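Local coordinates for protein aldehyde dehydrogenase 12 (Zea mays, PDB 6D97) that probably oxidises L-glutamate gamma-semialdehyde to glutamate with NAD+ as the electron acceptor, the last step of proline catabolism in plants, at residues Val220-Ser225 / Ala256-Leu261. Residues are numbered along the deposited sequence; the frame is centred on the assembly and turned at random.
Sequences VLKVDS and AVMNKL. With NAD (nicotinamide-adenine-dinucleotide), chain E.
K222 and M258 lie alongside each other and run in opposite directions, the lysine out toward NAD and the methionine back toward the strand. CD of K222 meets CG of M258 at 3.7 Å. Nearer the strand backbone, SD of M258 rests 3.8 Å from CB of K222. M258 bends about its CB-CG bond (chi2 60°), which carries its thioether over the root of the lysine. Its CE methyl ends 4.4 Å from CG1 of V220, a looser apolar touch. The contact between strand and helix is therefore made by side chains.

The same two residues meet the adenosine half of NAD. NZ of K222 donates to O2B of the adenine ribose at 2.8 Å. A second, weak bond runs from NZ of K222 to O3B of the same ribose at 3.3 Å. K222 NZ also bonds to the carbonyl of S253, just before the helix. CB of M258 packs 3.7 Å from C2A of the adenine. The next residue, N259, accepts a hydrogen bond from N6A of NAD through OD1 at 2.8 Å, with an angle of 161° at the hydrogen. With K222 cut back to an alanine, the ribose hydroxyls and the S253 carbonyl would probably lose their link to each other, and CG of M258 its packing against CD.

Outside the pair, K281 and D285 bond to the amide of N259 and fix its rotation. I251 of the neighbouring strand touches V220, K222 and M258, and I195 also packs on M258. V220 and K222 share backbone hydrogen bonds with strand 191-196, which places the lysine in the parallel sheet. This is the adenosine end of the NAD site in the Rossmann-type domain of an aldehyde dehydrogenase, where a lysine leaving the end of a strand takes the ribose diol and a helix borders the adenine.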
loop_
_atom_site.group_PDB
_atom_site.type_symbol
_atom_site.label_atom_id
_atom_site.label_comp_id
_atom_site.label_asym_id
_atom_site.label_seq_id
_atom_site.Cartn_x
_atom_site.Cartn_y
_atom_site.Cartn_z
ATOM N N VAL A 220 -28.850 -7.664 -5.348
ATOM C CA VAL A 220 -29.951 -7.748 -6.295
ATOM C C VAL A 220 -29.628 -6.784 -7.427
ATOM O O VAL A 220 -29.311 -5.611 -7.184
ATOM C CB VAL A 220 -31.308 -7.436 -5.637
ATOM C CG1 VAL A 220 -31.323 -6.041 -5.013
ATOM C CG2 VAL A 220 -32.430 -7.598 -6.648
ATOM N N LEU A 221 -29.639 -7.291 -8.654
ATOM C CA LEU A 221 -29.198 -6.537 -9.817
ATOM C C LEU A 221 -30.397 -6.147 -10.667
ATOM O O LEU A 221 -31.209 -7.003 -11.035
ATOM C CB LEU A 221 -28.200 -7.343 -10.650
ATOM C CG LEU A 221 -27.851 -6.712 -11.998
ATOM C CD1 LEU A 221 -27.131 -5.383 -11.828
ATOM C CD2 LEU A 221 -27.018 -7.662 -12.830
ATOM N N LYS A 222 -30.505 -4.859 -10.973
ATOM C CA LYS A 222 -31.556 -4.343 -11.837
ATOM C C LYS A 222 -30.911 -3.599 -12.997
ATOM O O LYS A 222 -30.162 -2.638 -12.785
ATOM C CB LYS A 222 -32.505 -3.427 -11.062
ATOM C CG LYS A 222 -33.694 -2.928 -11.864
ATOM C CD LYS A 222 -33.720 -1.411 -11.901
ATOM C CE LYS A 222 -34.987 -0.886 -12.559
ATOM N NZ LYS A 222 -34.999 -1.147 -14.026
ATOM N N VAL A 223 -31.196 -4.048 -14.215
ATOM C CA VAL A 223 -30.731 -3.403 -15.436
ATOM C C VAL A 223 -31.948 -2.858 -16.167
ATOM O O VAL A 223 -33.021 -3.472 -16.139
ATOM C CB VAL A 223 -29.934 -4.382 -16.325
ATOM C CG1 VAL A 223 -29.441 -3.699 -17.597
ATOM C CG2 VAL A 223 -28.768 -4.971 -15.539
ATOM N N ASP A 224 -31.784 -1.686 -16.785
ATOM C CA ASP A 224 -32.822 -1.068 -17.601
ATOM C C ASP A 224 -33.472 -2.102 -18.504
ATOM O O ASP A 224 -32.788 -2.805 -19.256
ATOM C CB ASP A 224 -32.225 0.068 -18.440
ATOM C CG ASP A 224 -33.289 0.966 -19.051
ATOM O OD1 ASP A 224 -34.133 0.474 -19.833
ATOM O OD2 ASP A 224 -33.291 2.173 -18.732
ATOM N N SER A 225 -34.801 -2.208 -18.408
ATOM C CA SER A 225 -35.514 -3.292 -19.076
ATOM C C SER A 225 -35.291 -3.278 -20.579
ATOM O O SER A 225 -35.450 -4.310 -21.238
ATOM C CB SER A 225 -37.010 -3.211 -18.775
ATOM O OG SER A 225 -37.269 -3.459 -17.403
ATOM N N ALA A 256 -40.023 2.937 -10.560
ATOM C CA ALA A 256 -40.852 3.159 -9.379
ATOM C C ALA A 256 -40.921 1.916 -8.503
ATOM O O ALA A 256 -40.897 2.017 -7.270
ATOM C CB ALA A 256 -42.255 3.598 -9.794
ATOM N N VAL A 257 -41.021 0.737 -9.116
ATOM C CA VAL A 257 -41.060 -0.492 -8.333
ATOM C C VAL A 257 -39.713 -0.742 -7.671
ATOM O O VAL A 257 -39.646 -1.120 -6.495
ATOM C CB VAL A 257 -41.485 -1.681 -9.210
ATOM C CG1 VAL A 257 -41.239 -2.978 -8.467
ATOM C CG2 VAL A 257 -42.948 -1.555 -9.594
ATOM N N MET A 258 -38.620 -0.529 -8.409
ATOM C CA MET A 258 -37.294 -0.685 -7.821
ATOM C C MET A 258 -37.107 0.258 -6.641
ATOM O O MET A 258 -36.449 -0.090 -5.653
ATOM C CB MET A 258 -36.215 -0.441 -8.877
ATOM C CG MET A 258 -34.819 -0.855 -8.431
ATOM S SD MET A 258 -34.740 -2.615 -8.037
ATOM C CE MET A 258 -33.116 -2.728 -7.295
ATOM N N ASN A 259 -37.682 1.460 -6.728
ATOM C CA ASN A 259 -37.634 2.396 -5.612
ATOM C C ASN A 259 -38.313 1.806 -4.384
ATOM O O ASN A 259 -37.781 1.876 -3.270
ATOM C CB ASN A 259 -38.292 3.717 -6.010
ATOM C CG ASN A 259 -37.599 4.924 -5.407
ATOM O OD1 ASN A 259 -37.357 5.917 -6.093
ATOM N ND2 ASN A 259 -37.269 4.843 -4.121
ATOM N N LYS A 260 -39.492 1.207 -4.572
ATOM C CA LYS A 260 -40.198 0.595 -3.451
ATOM C C LYS A 260 -39.385 -0.540 -2.843
ATOM O O LYS A 260 -39.338 -0.690 -1.616
ATOM C CB LYS A 260 -41.563 0.074 -3.896
ATOM C CG LYS A 260 -42.516 1.107 -4.462
ATOM C CD LYS A 260 -43.823 0.415 -4.826
ATOM C CE LYS A 260 -44.487 1.034 -6.042
ATOM N NZ LYS A 260 -45.043 2.380 -5.753
ATOM N N LEU A 261 -38.748 -1.358 -3.685
ATOM C CA LEU A 261 -37.953 -2.466 -3.169
ATOM C C LEU A 261 -36.798 -1.963 -2.314
ATOM O O LEU A 261 -36.483 -2.551 -1.273
ATOM C CB LEU A 261 -37.437 -3.325 -4.321
ATOM C CG LEU A 261 -36.445 -4.418 -3.928
ATOM C CD1 LEU A 261 -37.076 -5.390 -2.944
ATOM C CD2 LEU A 261 -35.945 -5.148 -5.160
HETATM P PA NAD E . -31.929 6.552 -15.422
HETATM O O1A NAD E . -31.668 7.342 -14.100
HETATM O O2A NAD E . -33.068 6.884 -16.255
HETATM O O5B NAD E . -32.221 5.105 -15.366
HETATM C C5B NAD E . -31.209 4.206 -14.981
HETATM C C4B NAD E . -31.711 3.024 -14.159
HETATM O O4B NAD E . -32.272 3.415 -12.918
HETATM C C3B NAD E . -32.704 2.175 -14.883
HETATM O O3B NAD E . -32.496 0.842 -14.614
HETATM C C2B NAD E . -33.980 2.632 -14.321
HETATM O O2B NAD E . -34.938 1.647 -14.410
HETATM C C1B NAD E . -33.585 2.921 -12.922
HETATM N N9A NAD E . -34.437 3.853 -12.214
HETATM C C8A NAD E . -35.055 4.992 -12.698
HETATM N N7A NAD E . -35.727 5.582 -11.703
HETATM C C5A NAD E . -35.557 4.853 -10.530
HETATM C C6A NAD E . -35.997 4.982 -9.227
HETATM N N6A NAD E . -36.840 6.089 -8.869
HETATM N N1A NAD E . -35.644 4.080 -8.300
HETATM C C2A NAD E . -34.848 3.023 -8.604
HETATM N N3A NAD E . -34.395 2.861 -9.874
HETATM C C4A NAD E . -34.727 3.746 -10.837
HETATM O O3 NAD E . -30.910 6.549 -16.480
HETATM P PN NAD E . -31.059 7.145 -17.945
HETATM O O1N NAD E . -29.585 7.084 -18.490
HETATM O O2N NAD E . -31.914 6.268 -18.812
HETATM O O5D NAD E . -31.527 8.575 -17.995
#